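Local coordinates for probable transcriptional regulator, ArsR family protein (PDB 3F6O) that probably acts as a DNA-binding transcription factor of the ArsR family, built on a winged helix-turn-helix fold and assembled as a two-chain unit, at residues F12-D17 with S58-T63; R21-R26 with K50-L55. All coordinates share one frame; numbering follows the deposited sequence.

Contact 1. Residues F12-D17 with S58-T63; sequences FQALAD and SGWIRT
The end of helix 5-15 comes up beside the turn that follows helix 45-57, where Ala14 and Ser58 make the nearest backbone approach, 6.9 Å from CA to CA, with no hydrogen bond between the two segments. Gly59, with its positive phi, closes helix 45-57 in a Schellman motif, and the chain then turns so that Trp60 points back at helix 5-15. The indole does most of the work. Leu15 crosses it at about a right angle and sets CD2 over one face of the six-membered ring, 4.1 Å from its centroid and 25° off the normal, a CH-pi contact. The other methyl, CD1 of Leu15, sits 3.6 Å from CZ2 of Trp60, beyond the rim, so of the two only CD2 covers the face. CG of Trp60 is anti to its carbonyl carbon (chi1 -81°), and the ring rotation (chi2 102°) turns the CD1/NE1 side to Ala14. There the methyl CB of Ala14 lies 3.5 Å from CD1 of Trp60, approaching obliquely, and also 3.5 Å from OG of Ser58. That hydroxyl lies in the indole plane at the ring edge but spends its hydrogen bonding on Phe54 O, and the indole NE1 is hydrogen-bonded to Ile11 O. Phe79 adds an edge-to-face ring contact. The chemistry across the contact is therefore apolar: here the buried indole meets only carbons of Ala14 and Leu15, while the ring's one polar atom, NE1, is satisfied by the backbone of that same helix.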
loop_
_atom_site.group_PDB
_atom_site.type_symbol
_atom_site.label_atom_id
_atom_site.label_comp_id
_atom_site.label_asym_id
_atom_site.label_seq_id
_atom_site.Cartn_x
_atom_site.Cartn_y
_atom_site.Cartn_z
ATOM N N PHE A 12 -0.883 2.201 3.872
ATOM C CA PHE A 12 -1.001 1.158 2.872
ATOM C C PHE A 12 -2.289 0.331 3.021
ATOM O O PHE A 12 -2.903 -0.007 2.023
ATOM C CB PHE A 12 0.230 0.264 2.888
ATOM C CG PHE A 12 1.433 0.885 2.278
ATOM C CD1 PHE A 12 1.418 1.300 0.948
ATOM C CD2 PHE A 12 2.605 0.986 3.002
ATOM C CE1 PHE A 12 2.564 1.856 0.387
ATOM C CE2 PHE A 12 3.767 1.531 2.434
ATOM C CZ PHE A 12 3.736 1.965 1.125
ATOM N N GLN A 13 -2.731 0.047 4.251
ATOM C CA GLN A 13 -4.006 -0.668 4.427
ATOM C C GLN A 13 -5.187 0.077 3.793
ATOM O O GLN A 13 -6.125 -0.540 3.254
ATOM C CB GLN A 13 -4.276 -0.916 5.923
ATOM C CG GLN A 13 -5.502 -1.780 6.188
ATOM C CD GLN A 13 -5.344 -3.198 5.710
ATOM O OE1 GLN A 13 -4.559 -3.957 6.260
ATOM N NE2 GLN A 13 -6.106 -3.575 4.677
ATOM N N ALA A 14 -5.139 1.406 3.858
ATOM C CA ALA A 14 -6.185 2.232 3.287
ATOM C C ALA A 14 -6.275 2.000 1.784
ATOM O O ALA A 14 -7.372 1.906 1.240
ATOM C CB ALA A 14 -5.967 3.702 3.610
ATOM N N LEU A 15 -5.124 1.891 1.131
ATOM C CA LEU A 15 -5.069 1.678 -0.323
ATOM C C LEU A 15 -5.417 0.250 -0.783
ATOM O O LEU A 15 -5.583 0.008 -1.986
ATOM C CB LEU A 15 -3.668 2.055 -0.861
ATOM C CG LEU A 15 -3.251 3.508 -0.721
ATOM C CD1 LEU A 15 -1.879 3.778 -1.392
ATOM C CD2 LEU A 15 -4.319 4.451 -1.267
ATOM N N ALA A 16 -5.526 -0.693 0.162
ATOM C CA ALA A 16 -5.823 -2.087 -0.189
ATOM C C ALA A 16 -7.269 -2.305 -0.664
ATOM O O ALA A 16 -7.581 -3.336 -1.257
ATOM C CB ALA A 16 -5.482 -3.000 0.992
ATOM N N ASP A 17 -8.150 -1.344 -0.404
ATOM C CA ASP A 17 -9.576 -1.442 -0.761
ATOM C C ASP A 17 -9.898 -0.640 -2.023
ATOM O O ASP A 17 -9.518 0.543 -2.143
ATOM C CB ASP A 17 -10.440 -0.970 0.413
ATOM C CG ASP A 17 -11.919 -1.097 0.143
ATOM O OD1 ASP A 17 -12.465 -2.192 0.355
ATOM O OD2 ASP A 17 -12.555 -0.102 -0.283
ATOM N N SER A 58 -6.434 7.217 8.726
ATOM C CA SER A 58 -5.117 6.965 8.166
ATOM C C SER A 58 -4.442 8.210 7.533
ATOM O O SER A 58 -3.291 8.130 7.063
ATOM C CB SER A 58 -5.192 5.793 7.176
ATOM O OG SER A 58 -6.104 6.078 6.126
ATOM N N GLY A 59 -5.123 9.354 7.532
ATOM C CA GLY A 59 -4.523 10.624 7.066
ATOM C C GLY A 59 -4.697 10.955 5.585
ATOM O O GLY A 59 -4.182 11.962 5.116
ATOM N N TRP A 60 -5.405 10.096 4.835
ATOM C CA TRP A 60 -5.590 10.294 3.373
ATOM C C TRP A 60 -6.566 11.431 3.038
ATOM O O TRP A 60 -6.448 12.051 1.984
ATOM C CB TRP A 60 -6.083 8.987 2.698
ATOM C CG TRP A 60 -4.981 8.018 2.423
ATOM C CD1 TRP A 60 -4.677 6.901 3.132
ATOM C CD2 TRP A 60 -4.000 8.115 1.381
ATOM N NE1 TRP A 60 -3.569 6.267 2.572
ATOM C CE2 TRP A 60 -3.138 7.009 1.505
ATOM C CE3 TRP A 60 -3.779 9.033 0.339
ATOM C CZ2 TRP A 60 -2.073 6.781 0.620
ATOM C CZ3 TRP A 60 -2.723 8.795 -0.538
ATOM C CH2 TRP A 60 -1.876 7.702 -0.373
ATOM N N ILE A 61 -7.555 11.669 3.902
ATOM C CA ILE A 61 -8.535 12.739 3.679
ATOM C C ILE A 61 -8.789 13.511 4.976
ATOM O O ILE A 61 -8.470 13.021 6.062
ATOM C CB ILE A 61 -9.919 12.250 3.086
ATOM C CG1 ILE A 61 -10.745 11.526 4.172
ATOM C CG2 ILE A 61 -9.705 11.407 1.799
ATOM C CD1 ILE A 61 -12.141 11.000 3.749
ATOM N N ARG A 62 -9.377 14.704 4.833
ATOM C CA ARG A 62 -9.967 15.429 5.944
ATOM C C ARG A 62 -11.426 15.637 5.635
ATOM O O ARG A 62 -11.796 15.896 4.485
ATOM C CB ARG A 62 -9.373 16.826 6.056
ATOM C CG ARG A 62 -7.969 16.913 6.553
ATOM C CD ARG A 62 -7.750 18.344 7.013
ATOM N NE ARG A 62 -6.339 18.676 7.102
ATOM C CZ ARG A 62 -5.840 19.606 7.913
ATOM N NH1 ARG A 62 -4.526 19.825 7.919
ATOM N NH2 ARG A 62 -6.647 20.301 8.721
ATOM N N THR A 63 -12.258 15.542 6.669
ATOM C CA THR A 63 -13.673 15.786 6.513
ATOM C C THR A 63 -14.142 16.773 7.561
ATOM O O THR A 63 -13.503 16.940 8.615
ATOM C CB THR A 63 -14.536 14.521 6.588
ATOM O OG1 THR A 63 -14.623 14.056 7.939
ATOM C CG2 THR A 63 -13.979 13.396 5.675
#

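Contact 2. Residues R21-R26 with K50-L55; sequences RAVLGR and KHIHFL
Val23 and Leu24 meet Ile52 and Leu55 with no ring between them; the flat groups of helix 45-57 lie off to the side of this aliphatic contact. Phe54 is turned to helix 5-15, where it packs on Gln13 and Ala14 and makes a cation-pi contact with Arg20. His51 lies by Asp17, Thr19 and Met43, and its ND1 has a weak hydrogen bond with NH1 of Arg20. Between the helices themselves, the axes of 21-26 and 50-55 approach to 11.0 Å at a signed crossing angle of -68°, a spacing filled, between the two segments, by Val23, Leu24, Ile52 and Leu55. Leu55 reaches across with both methyls, each to a different neighbour. Its CD1 stands 3.7 Å from CG1 of Val23, which reaches that position because it is anti to the valine backbone N (chi1 167°). The other methyl, CD2 of Leu55, lies 4.0 Å from CD1 of Leu24, and these two leucines run past each other in opposite directions. Ile52 makes a looser contact one turn earlier, its CD1 4.4 Å from CG1 of Val23. With an alanine here in place of Leu55, both methyls are gone, which would probably open a gap between the helices facing Val23 and Leu24 and take away cover from Ile61 of strand 61-66. All four touching residues are buried, and Ile61 closes over Leu24, Ile52 and Leu55. This is part of the hydrophobic core of a winged helix-turn-helix domain: it packs helix 18-28 against helix 45-57, which by its place in the ArsR fold is probably the recognition helix.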
loop_
_atom_site.group_PDB
_atom_site.type_symbol
_atom_site.label_atom_id
_atom_site.label_comp_id
_atom_site.label_asym_id
_atom_site.label_seq_id
_atom_site.Cartn_x
_atom_site.Cartn_y
_atom_site.Cartn_z
ATOM N N ARG A 21 -9.691 3.432 -2.866
ATOM C CA ARG A 21 -8.873 3.952 -3.983
ATOM C C ARG A 21 -9.727 4.791 -4.937
ATOM O O ARG A 21 -9.271 5.844 -5.403
ATOM C CB ARG A 21 -8.134 2.839 -4.746
ATOM C CG ARG A 21 -6.987 2.173 -3.950
ATOM C CD ARG A 21 -6.081 1.311 -4.855
ATOM N NE ARG A 21 -6.868 0.431 -5.733
ATOM C CZ ARG A 21 -7.294 -0.771 -5.380
ATOM N NH1 ARG A 21 -6.977 -1.253 -4.182
ATOM N NH2 ARG A 21 -8.010 -1.518 -6.227
ATOM N N ALA A 22 -10.968 4.354 -5.195
ATOM C CA ALA A 22 -11.895 5.102 -6.072
ATOM C C ALA A 22 -12.288 6.474 -5.514
ATOM O O ALA A 22 -12.406 7.495 -6.240
ATOM C CB ALA A 22 -13.150 4.276 -6.344
ATOM N N VAL A 23 -12.547 6.494 -4.219
ATOM C CA VAL A 23 -12.845 7.751 -3.525
ATOM C C VAL A 23 -11.660 8.684 -3.608
ATOM O O VAL A 23 -11.846 9.873 -3.861
ATOM C CB VAL A 23 -13.201 7.487 -2.064
ATOM C CG1 VAL A 23 -13.198 8.795 -1.248
ATOM C CG2 VAL A 23 -14.574 6.737 -1.935
ATOM N N LEU A 24 -10.454 8.178 -3.356
ATOM C CA LEU A 24 -9.261 9.023 -3.457
ATOM C C LEU A 24 -9.084 9.567 -4.897
ATOM O O LEU A 24 -8.710 10.719 -5.085
ATOM C CB LEU A 24 -8.004 8.290 -2.997
ATOM C CG LEU A 24 -7.930 8.035 -1.487
ATOM C CD1 LEU A 24 -6.703 7.169 -1.179
ATOM C CD2 LEU A 24 -7.939 9.385 -0.707
ATOM N N GLY A 25 -9.381 8.728 -5.887
ATOM C CA GLY A 25 -9.333 9.134 -7.309
ATOM C C GLY A 25 -10.264 10.305 -7.559
ATOM O O GLY A 25 -9.888 11.273 -8.205
ATOM N N ARG A 26 -11.463 10.253 -6.992
ATOM C CA ARG A 26 -12.403 11.335 -7.113
ATOM C C ARG A 26 -11.917 12.593 -6.399
ATOM O O ARG A 26 -12.014 13.696 -6.951
ATOM C CB ARG A 26 -13.806 10.909 -6.621
ATOM C CG ARG A 26 -14.801 12.062 -6.463
ATOM C CD ARG A 26 -15.117 12.801 -7.819
ATOM N NE ARG A 26 -15.991 13.950 -7.595
ATOM C CZ ARG A 26 -15.591 15.103 -7.061
ATOM N NH1 ARG A 26 -14.318 15.283 -6.694
ATOM N NH2 ARG A 26 -16.466 16.082 -6.894
ATOM N N LYS A 50 -17.614 3.512 6.930
ATOM C CA LYS A 50 -16.419 2.785 7.395
ATOM C C LYS A 50 -15.199 3.110 6.528
ATOM O O LYS A 50 -14.099 3.313 7.037
ATOM C CB LYS A 50 -16.686 1.279 7.410
ATOM C CG LYS A 50 -17.152 0.786 8.750
ATOM C CD LYS A 50 -18.235 -0.253 8.622
ATOM C CE LYS A 50 -17.719 -1.627 8.329
ATOM N NZ LYS A 50 -18.844 -2.582 8.638
ATOM N N HIS A 51 -15.414 3.206 5.228
ATOM C CA HIS A 51 -14.326 3.599 4.312
ATOM C C HIS A 51 -13.897 5.058 4.480
ATOM O O HIS A 51 -12.712 5.370 4.540
ATOM C CB HIS A 51 -14.716 3.311 2.864
ATOM C CG HIS A 51 -14.893 1.857 2.583
ATOM N ND1 HIS A 51 -13.902 0.940 2.838
ATOM C CD2 HIS A 51 -15.941 1.155 2.091
ATOM C CE1 HIS A 51 -14.327 -0.270 2.506
ATOM N NE2 HIS A 51 -15.562 -0.165 2.047
ATOM N N ILE A 52 -14.866 5.950 4.556
ATOM C CA ILE A 52 -14.566 7.351 4.805
ATOM C C ILE A 52 -13.753 7.520 6.126
ATOM O O ILE A 52 -12.726 8.209 6.179
ATOM C CB ILE A 52 -15.885 8.167 4.853
ATOM C CG1 ILE A 52 -16.540 8.200 3.454
ATOM C CG2 ILE A 52 -15.638 9.594 5.380
ATOM C CD1 ILE A 52 -15.701 8.913 2.359
ATOM N N HIS A 53 -14.227 6.873 7.187
ATOM C CA HIS A 53 -13.561 6.968 8.485
ATOM C C HIS A 53 -12.142 6.406 8.442
ATOM O O HIS A 53 -11.218 6.960 9.037
ATOM C CB HIS A 53 -14.390 6.255 9.561
ATOM C CG HIS A 53 -15.629 7.004 9.937
ATOM N ND1 HIS A 53 -16.851 6.387 10.107
ATOM C CD2 HIS A 53 -15.843 8.328 10.146
ATOM C CE1 HIS A 53 -17.765 7.293 10.415
ATOM N NE2 HIS A 53 -17.180 8.478 10.446
ATOM N N PHE A 54 -11.976 5.301 7.727
ATOM C CA PHE A 54 -10.660 4.683 7.615
ATOM C C PHE A 54 -9.719 5.636 6.877
ATOM O O PHE A 54 -8.570 5.827 7.294
ATOM C CB PHE A 54 -10.743 3.307 6.929
ATOM C CG PHE A 54 -9.503 2.482 7.126
ATOM C CD1 PHE A 54 -9.482 1.449 8.046
ATOM C CD2 PHE A 54 -8.326 2.788 6.450
ATOM C CE1 PHE A 54 -8.311 0.710 8.244
ATOM C CE2 PHE A 54 -7.155 2.053 6.656
ATOM C CZ PHE A 54 -7.146 1.043 7.547
ATOM N N LEU A 55 -10.217 6.249 5.789
ATOM C CA LEU A 55 -9.448 7.255 5.024
ATOM C C LEU A 55 -9.030 8.450 5.892
ATOM O O LEU A 55 -7.895 8.938 5.818
ATOM C CB LEU A 55 -10.252 7.756 3.790
ATOM C CG LEU A 55 -10.273 6.770 2.592
ATOM C CD1 LEU A 55 -11.114 7.323 1.406
ATOM C CD2 LEU A 55 -8.825 6.431 2.137
#

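In the fold
From the N terminus the chain runs along helix 5-15, whose end forms the first half of contact 1, and turns at once into helix 18-28, the first half of contact 2. It then passes through strand 32-33 and helix 34-38 and returns on helix 45-57, closing contact 2. Only a few residues later the turn just before strand 61-66 closes contact 1, so the inner loop lies wholly within the outer one. The centres of the two contacts are about 6 Å apart, and Leu15 O probably hydrogen-bonds NH1 of Arg21. Together they tie three helices to one another and to the turn that enters the wing hairpin, 61-66 with 69-74, beside the second subunit, which both contacts touch.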